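PDB 4YYF: beta-N-acetylhexosaminidase from Mycobacterium smegmatis, which probably hydrolyses terminal non-reducing N-acetyl-D-hexosamine residues in N-acetyl-beta-D-hexosaminides, as a member of glycoside hydrolase family 3. Local coordinates for residues Lys130-Arg144 with Glu184-Val198. The protein carries 1 engineered substitution. Numbering follows the deposited sequence.
With ACT (acetate ion), chain E.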
loop_
_atom_site.group_PDB
_atom_site.type_symbol
_atom_site.label_atom_id
_atom_site.label_comp_id
_atom_site.label_asym_id
_atom_site.label_seq_id
_atom_site.Cartn_x
_atom_site.Cartn_y
_atom_site.Cartn_z
ATOM N N LYS A 130 -23.868 0.255 10.916
ATOM C CA LYS A 130 -24.006 1.464 10.107
ATOM C C LYS A 130 -24.483 1.157 8.688
ATOM O O LYS A 130 -24.274 0.058 8.168
ATOM C CB LYS A 130 -22.662 2.197 10.006
ATOM C CG LYS A 130 -21.987 2.496 11.340
ATOM C CD LYS A 130 -22.673 3.645 12.053
ATOM C CE LYS A 130 -22.147 3.793 13.478
ATOM N NZ LYS A 130 -22.834 4.899 14.200
ATOM N N THR A 131 -25.122 2.137 8.058
ATOM C CA THR A 131 -25.437 2.016 6.638
ATOM C C THR A 131 -24.183 2.363 5.857
ATOM O O THR A 131 -23.265 3.006 6.391
ATOM C CB THR A 131 -26.538 2.978 6.209
ATOM O OG1 THR A 131 -26.053 4.320 6.343
ATOM C CG2 THR A 131 -27.779 2.786 7.067
ATOM N N ALA A 132 -24.139 1.953 4.592
ATOM C CA ALA A 132 -23.035 2.340 3.724
ATOM C C ALA A 132 -22.882 3.860 3.614
ATOM O O ALA A 132 -21.765 4.353 3.505
ATOM C CB ALA A 132 -23.194 1.717 2.348
ATOM N N ASP A 133 -23.988 4.607 3.619
ATOM C CA ASP A 133 -23.884 6.069 3.536
ATOM C C ASP A 133 -23.246 6.650 4.789
ATOM O O ASP A 133 -22.501 7.637 4.723
ATOM C CB ASP A 133 -25.252 6.718 3.307
ATOM C CG ASP A 133 -25.789 6.473 1.907
ATOM O OD1 ASP A 133 -24.987 6.130 1.011
ATOM O OD2 ASP A 133 -27.016 6.628 1.706
ATOM N N GLU A 134 -23.553 6.044 5.933
ATOM C CA GLU A 134 -22.932 6.440 7.196
ATOM C C GLU A 134 -21.435 6.156 7.195
ATOM O O GLU A 134 -20.641 6.955 7.715
ATOM C CB GLU A 134 -23.611 5.734 8.376
ATOM C CG GLU A 134 -24.992 6.272 8.679
ATOM C CD GLU A 134 -25.690 5.525 9.791
ATOM O OE1 GLU A 134 -25.669 4.281 9.786
ATOM O OE2 GLU A 134 -26.263 6.186 10.677
ATOM N N VAL A 135 -21.043 5.024 6.613
ATOM C CA VAL A 135 -19.620 4.672 6.538
ATOM C C VAL A 135 -18.889 5.652 5.620
ATOM O O VAL A 135 -17.759 6.065 5.910
ATOM C CB VAL A 135 -19.403 3.184 6.100
ATOM C CG1 VAL A 135 -17.933 2.899 5.823
ATOM C CG2 VAL A 135 -19.912 2.231 7.183
ATOM N N TYR A 136 -19.545 6.058 4.533
ATOM C CA TYR A 136 -18.976 7.082 3.660
ATOM C C TYR A 136 -18.647 8.342 4.470
ATOM O O TYR A 136 -17.539 8.877 4.378
ATOM C CB TYR A 136 -19.922 7.431 2.500
ATOM C CG TYR A 136 -19.499 8.695 1.780
ATOM C CD1 TYR A 136 -18.475 8.671 0.843
ATOM C CD2 TYR A 136 -20.115 9.913 2.048
ATOM C CE1 TYR A 136 -18.072 9.831 0.188
ATOM C CE2 TYR A 136 -19.718 11.081 1.406
ATOM C CZ TYR A 136 -18.698 11.033 0.482
ATOM O OH TYR A 136 -18.306 12.188 -0.159
ATOM N N GLY A 137 -19.610 8.794 5.264
ATOM C CA GLY A 137 -19.447 9.993 6.076
ATOM C C GLY A 137 -18.352 9.857 7.119
ATOM O O GLY A 137 -17.620 10.806 7.392
ATOM N N ILE A 138 -18.241 8.675 7.716
ATOM C CA ILE A 138 -17.187 8.433 8.693
ATOM C C ILE A 138 -15.807 8.522 8.035
ATOM O O ILE A 138 -14.893 9.167 8.567
ATOM C CB ILE A 138 -17.365 7.069 9.363
ATOM C CG1 ILE A 138 -18.577 7.101 10.295
ATOM C CG2 ILE A 138 -16.119 6.696 10.141
ATOM C CD1 ILE A 138 -18.958 5.733 10.865
ATOM N N ALA A 139 -15.664 7.888 6.870
ATOM C CA ALA A 139 -14.405 7.896 6.135
ATOM C C ALA A 139 -14.038 9.292 5.649
ATOM O O ALA A 139 -12.869 9.681 5.680
ATOM C CB ALA A 139 -14.468 6.924 4.950
ATOM N N LEU A 140 -15.038 10.039 5.191
ATOM C CA LEU A 140 -14.829 11.428 4.793
ATOM C C LEU A 140 -14.311 12.271 5.955
ATOM O O LEU A 140 -13.313 12.979 5.825
ATOM C CB LEU A 140 -16.133 12.036 4.258
ATOM C CG LEU A 140 -16.043 13.512 3.834
ATOM C CD1 LEU A 140 -15.003 13.731 2.720
ATOM C CD2 LEU A 140 -17.406 14.040 3.397
ATOM N N ASP A 141 -15.002 12.214 7.088
ATOM C CA ASP A 141 -14.587 12.964 8.274
ATOM C C ASP A 141 -13.175 12.613 8.709
ATOM O O ASP A 141 -12.372 13.496 9.024
ATOM C CB ASP A 141 -15.557 12.721 9.441
ATOM C CG ASP A 141 -16.896 13.432 9.255
ATOM O OD1 ASP A 141 -16.999 14.336 8.393
ATOM O OD2 ASP A 141 -17.852 13.090 9.986
ATOM N N ARG A 142 -12.863 11.321 8.732
ATOM C CA ARG A 142 -11.535 10.899 9.172
ATOM C C ARG A 142 -10.451 11.207 8.151
ATOM O O ARG A 142 -9.337 11.557 8.514
ATOM C CB ARG A 142 -11.536 9.425 9.570
ATOM C CG ARG A 142 -12.350 9.196 10.837
ATOM C CD ARG A 142 -12.509 7.714 11.141
ATOM N NE ARG A 142 -11.300 7.099 11.692
ATOM C CZ ARG A 142 -10.887 7.275 12.947
ATOM N NH1 ARG A 142 -11.549 8.090 13.758
ATOM N NH2 ARG A 142 -9.802 6.645 13.391
ATOM N N GLY A 143 -10.790 11.102 6.875
ATOM C CA GLY A 143 -9.892 11.533 5.816
ATOM C C GLY A 143 -9.474 12.993 5.948
ATOM O O GLY A 143 -8.310 13.328 5.761
ATOM N N ARG A 144 -10.423 13.872 6.251
ATOM C CA ARG A 144 -10.101 15.283 6.422
ATOM C C ARG A 144 -9.183 15.460 7.616
ATOM O O ARG A 144 -8.264 16.272 7.575
ATOM C CB ARG A 144 -11.376 16.113 6.587
ATOM C CG ARG A 144 -12.163 16.258 5.295
ATOM C CD ARG A 144 -13.547 16.814 5.530
ATOM N NE ARG A 144 -14.271 16.980 4.266
ATOM C CZ ARG A 144 -15.570 17.212 4.168
ATOM N NH1 ARG A 144 -16.309 17.296 5.269
ATOM N NH2 ARG A 144 -16.136 17.349 2.968
ATOM N N GLU A 184 -19.878 -2.974 -1.203
ATOM C CA GLU A 184 -20.660 -1.824 -0.768
ATOM C C GLU A 184 -19.946 -1.010 0.304
ATOM O O GLU A 184 -19.792 0.202 0.165
ATOM C CB GLU A 184 -22.031 -2.269 -0.254
ATOM C CG GLU A 184 -22.998 -1.123 -0.077
ATOM C CD GLU A 184 -24.282 -1.543 0.605
ATOM O OE1 GLU A 184 -24.376 -2.715 1.038
ATOM O OE2 GLU A 184 -25.194 -0.695 0.709
ATOM N N TYR A 185 -19.498 -1.670 1.369
ATOM C CA TYR A 185 -18.946 -0.948 2.513
ATOM C C TYR A 185 -17.518 -0.451 2.302
ATOM O O TYR A 185 -17.210 0.720 2.583
ATOM C CB TYR A 185 -19.084 -1.775 3.801
ATOM C CG TYR A 185 -20.470 -1.711 4.373
ATOM C CD1 TYR A 185 -21.497 -2.494 3.854
ATOM C CD2 TYR A 185 -20.764 -0.850 5.424
ATOM C CE1 TYR A 185 -22.785 -2.424 4.373
ATOM C CE2 TYR A 185 -22.046 -0.769 5.947
ATOM C CZ TYR A 185 -23.045 -1.557 5.421
ATOM O OH TYR A 185 -24.304 -1.470 5.953
ATOM N N ALA A 186 -16.635 -1.308 1.796
ATOM C CA ALA A 186 -15.284 -0.828 1.494
ATOM C C ALA A 186 -15.338 0.240 0.398
ATOM O O ALA A 186 -14.557 1.198 0.399
ATOM C CB ALA A 186 -14.373 -1.972 1.074
ATOM N N GLY A 187 -16.245 0.060 -0.554
ATOM C CA GLY A 187 -16.413 1.049 -1.610
ATOM C C GLY A 187 -16.771 2.412 -1.038
ATOM O O GLY A 187 -16.243 3.448 -1.469
ATOM N N ALA A 188 -17.658 2.404 -0.053
ATOM C CA ALA A 188 -18.074 3.626 0.620
ATOM C C ALA A 188 -16.900 4.219 1.375
ATOM O O ALA A 188 -16.700 5.442 1.363
ATOM C CB ALA A 188 -19.248 3.351 1.584
ATOM N N TYR A 189 -16.121 3.358 2.024
ATOM C CA TYR A 189 -14.998 3.831 2.822
ATOM C C TYR A 189 -13.954 4.460 1.895
ATOM O O TYR A 189 -13.391 5.514 2.200
ATOM C CB TYR A 189 -14.382 2.699 3.683
ATOM C CG TYR A 189 -13.666 3.227 4.919
ATOM C CD1 TYR A 189 -12.376 3.745 4.833
ATOM C CD2 TYR A 189 -14.293 3.240 6.165
ATOM C CE1 TYR A 189 -11.726 4.263 5.969
ATOM C CE2 TYR A 189 -13.642 3.744 7.307
ATOM C CZ TYR A 189 -12.366 4.247 7.191
ATOM O OH TYR A 189 -11.723 4.754 8.304
ATOM N N ALA A 190 -13.697 3.811 0.765
ATOM C CA ALA A 190 -12.707 4.323 -0.188
ATOM C C ALA A 190 -13.169 5.659 -0.760
ATOM O O ALA A 190 -12.366 6.584 -0.941
ATOM C CB ALA A 190 -12.440 3.307 -1.306
ATOM N N ARG A 191 -14.473 5.760 -1.023
ATOM C CA ARG A 191 -15.046 6.956 -1.626
ATOM C C ARG A 191 -14.923 8.145 -0.660
ATOM O O ARG A 191 -14.654 9.275 -1.082
ATOM C CB ARG A 191 -16.509 6.681 -2.041
ATOM C CG ARG A 191 -17.162 7.791 -2.856
ATOM C CD ARG A 191 -18.474 7.325 -3.506
ATOM N NE ARG A 191 -19.304 6.524 -2.601
ATOM C CZ ARG A 191 -20.311 7.001 -1.872
ATOM N NH1 ARG A 191 -20.634 8.290 -1.928
ATOM N NH2 ARG A 191 -20.998 6.177 -1.085
ATOM N N GLY A 192 -15.116 7.877 0.633
ATOM C CA GLY A 192 -14.990 8.901 1.662
ATOM C C GLY A 192 -13.571 9.418 1.755
ATOM O O GLY A 192 -13.347 10.630 1.795
ATOM N N LEU A 193 -12.604 8.505 1.754
ATOM C CA LEU A 193 -11.194 8.899 1.783
ATOM C C LEU A 193 -10.849 9.718 0.558
ATOM O O LEU A 193 -10.231 10.780 0.656
ATOM C CB LEU A 193 -10.291 7.659 1.838
ATOM C CG LEU A 193 -10.300 6.837 3.127
ATOM C CD1 LEU A 193 -9.367 5.641 2.967
ATOM C CD2 LEU A 193 -9.877 7.676 4.335
ATOM N N ARG A 194 -11.247 9.205 -0.606
ATOM C CA ARG A 194 -11.014 9.861 -1.891
ATOM C C ARG A 194 -11.605 11.272 -1.909
ATOM O O ARG A 194 -10.963 12.223 -2.380
ATOM C CB ARG A 194 -11.629 8.989 -3.021
ATOM C CG ARG A 194 -11.701 9.585 -4.410
ATOM C CD ARG A 194 -12.269 8.538 -5.427
ATOM N NE ARG A 194 -11.585 7.263 -5.215
ATOM C CZ ARG A 194 -12.163 6.123 -4.856
ATOM N NH1 ARG A 194 -11.402 5.058 -4.642
ATOM N NH2 ARG A 194 -13.483 6.039 -4.722
ATOM N N ASP A 195 -12.831 11.423 -1.419
ATOM C CA ASP A 195 -13.460 12.752 -1.419
ATOM C C ASP A 195 -12.793 13.728 -0.438
ATOM O O ASP A 195 -12.924 14.949 -0.575
ATOM C CB ASP A 195 -14.972 12.656 -1.153
ATOM C CG ASP A 195 -15.740 12.057 -2.326
ATOM O OD1 ASP A 195 -15.148 11.923 -3.415
ATOM O OD2 ASP A 195 -16.938 11.711 -2.164
ATOM N N ALA A 196 -12.082 13.188 0.544
ATOM C CA ALA A 196 -11.255 14.002 1.439
ATOM C C ALA A 196 -9.924 14.379 0.776
ATOM O O ALA A 196 -9.204 15.257 1.257
ATOM C CB ALA A 196 -10.988 13.266 2.754
ATOM N N GLY A 197 -9.595 13.709 -0.323
ATOM C CA GLY A 197 -8.347 13.970 -1.024
ATOM C C GLY A 197 -7.212 13.072 -0.566
ATOM O O GLY A 197 -6.039 13.326 -0.870
ATOM N N VAL A 198 -7.564 12.001 0.140
ATOM C CA VAL A 198 -6.593 10.996 0.569
ATOM C C VAL A 198 -6.628 9.890 -0.467
ATOM O O VAL A 198 -7.706 9.527 -0.929
ATOM C CB VAL A 198 -6.986 10.395 1.949
ATOM C CG1 VAL A 198 -6.059 9.236 2.333
ATOM C CG2 VAL A 198 -6.954 11.472 3.032
HETATM C C ACT E . -14.615 10.226 13.039
HETATM O O ACT E . -14.204 11.403 12.943
HETATM O OXT ACT E . -13.956 9.484 13.798
HETATM C CH3 ACT E . -15.807 9.737 12.271
HETATM O O HOH W 1 -26.087 0.494 3.426
HETATM O O HOH W 2 -9.934 5.068 10.376
HETATM O O HOH W 3 -15.042 16.676 0.387
#
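Tyr136 lies as a knob among Ala188, Arg191, Gly192 and Asp195, its ring swung onto the neighbouring helix by a first torsion that sets CG anti to the backbone N (chi1 167°). The Arg191 chain bends at its third torsion and lays the guanidinium flat over one ring face, planes 3° apart, a cation-pi stack offset toward the rim. In the ring plane, the phenol OH donates to OD2 of Asp195 over a very short 2.5 Å, the carboxylate standing steeply to the ring. Gly192, lacking a side chain, lets the backbone at Tyr136-Leu140 come close: Leu140 CA lies 3.4 Å from Gly192 O in a CA-H...O contact. The axes of 132-144 and 184-196 thus approach to 7.0 Å, crossing at -34°. On the buried side the Ala139 methyl sits over the centre of the Tyr189 ring, a CH-pi contact of 3.7 Å from CB to centroid, while Val135 CG1 meets the ring edge; Tyr189 OH bonds to Gln120 and, through a water, to Arg142 NE. At the start of helix 132-148 Tyr185 OH donates to Lys130 O (2.7 Å) in the carbonyl plane, just before the Thr131-Glu134 capping box. Helices 132-148 and 179-196 precede paired parallel strands, 153-154 and 199-205; they pack as neighbours in a TIM barrel's outer layer.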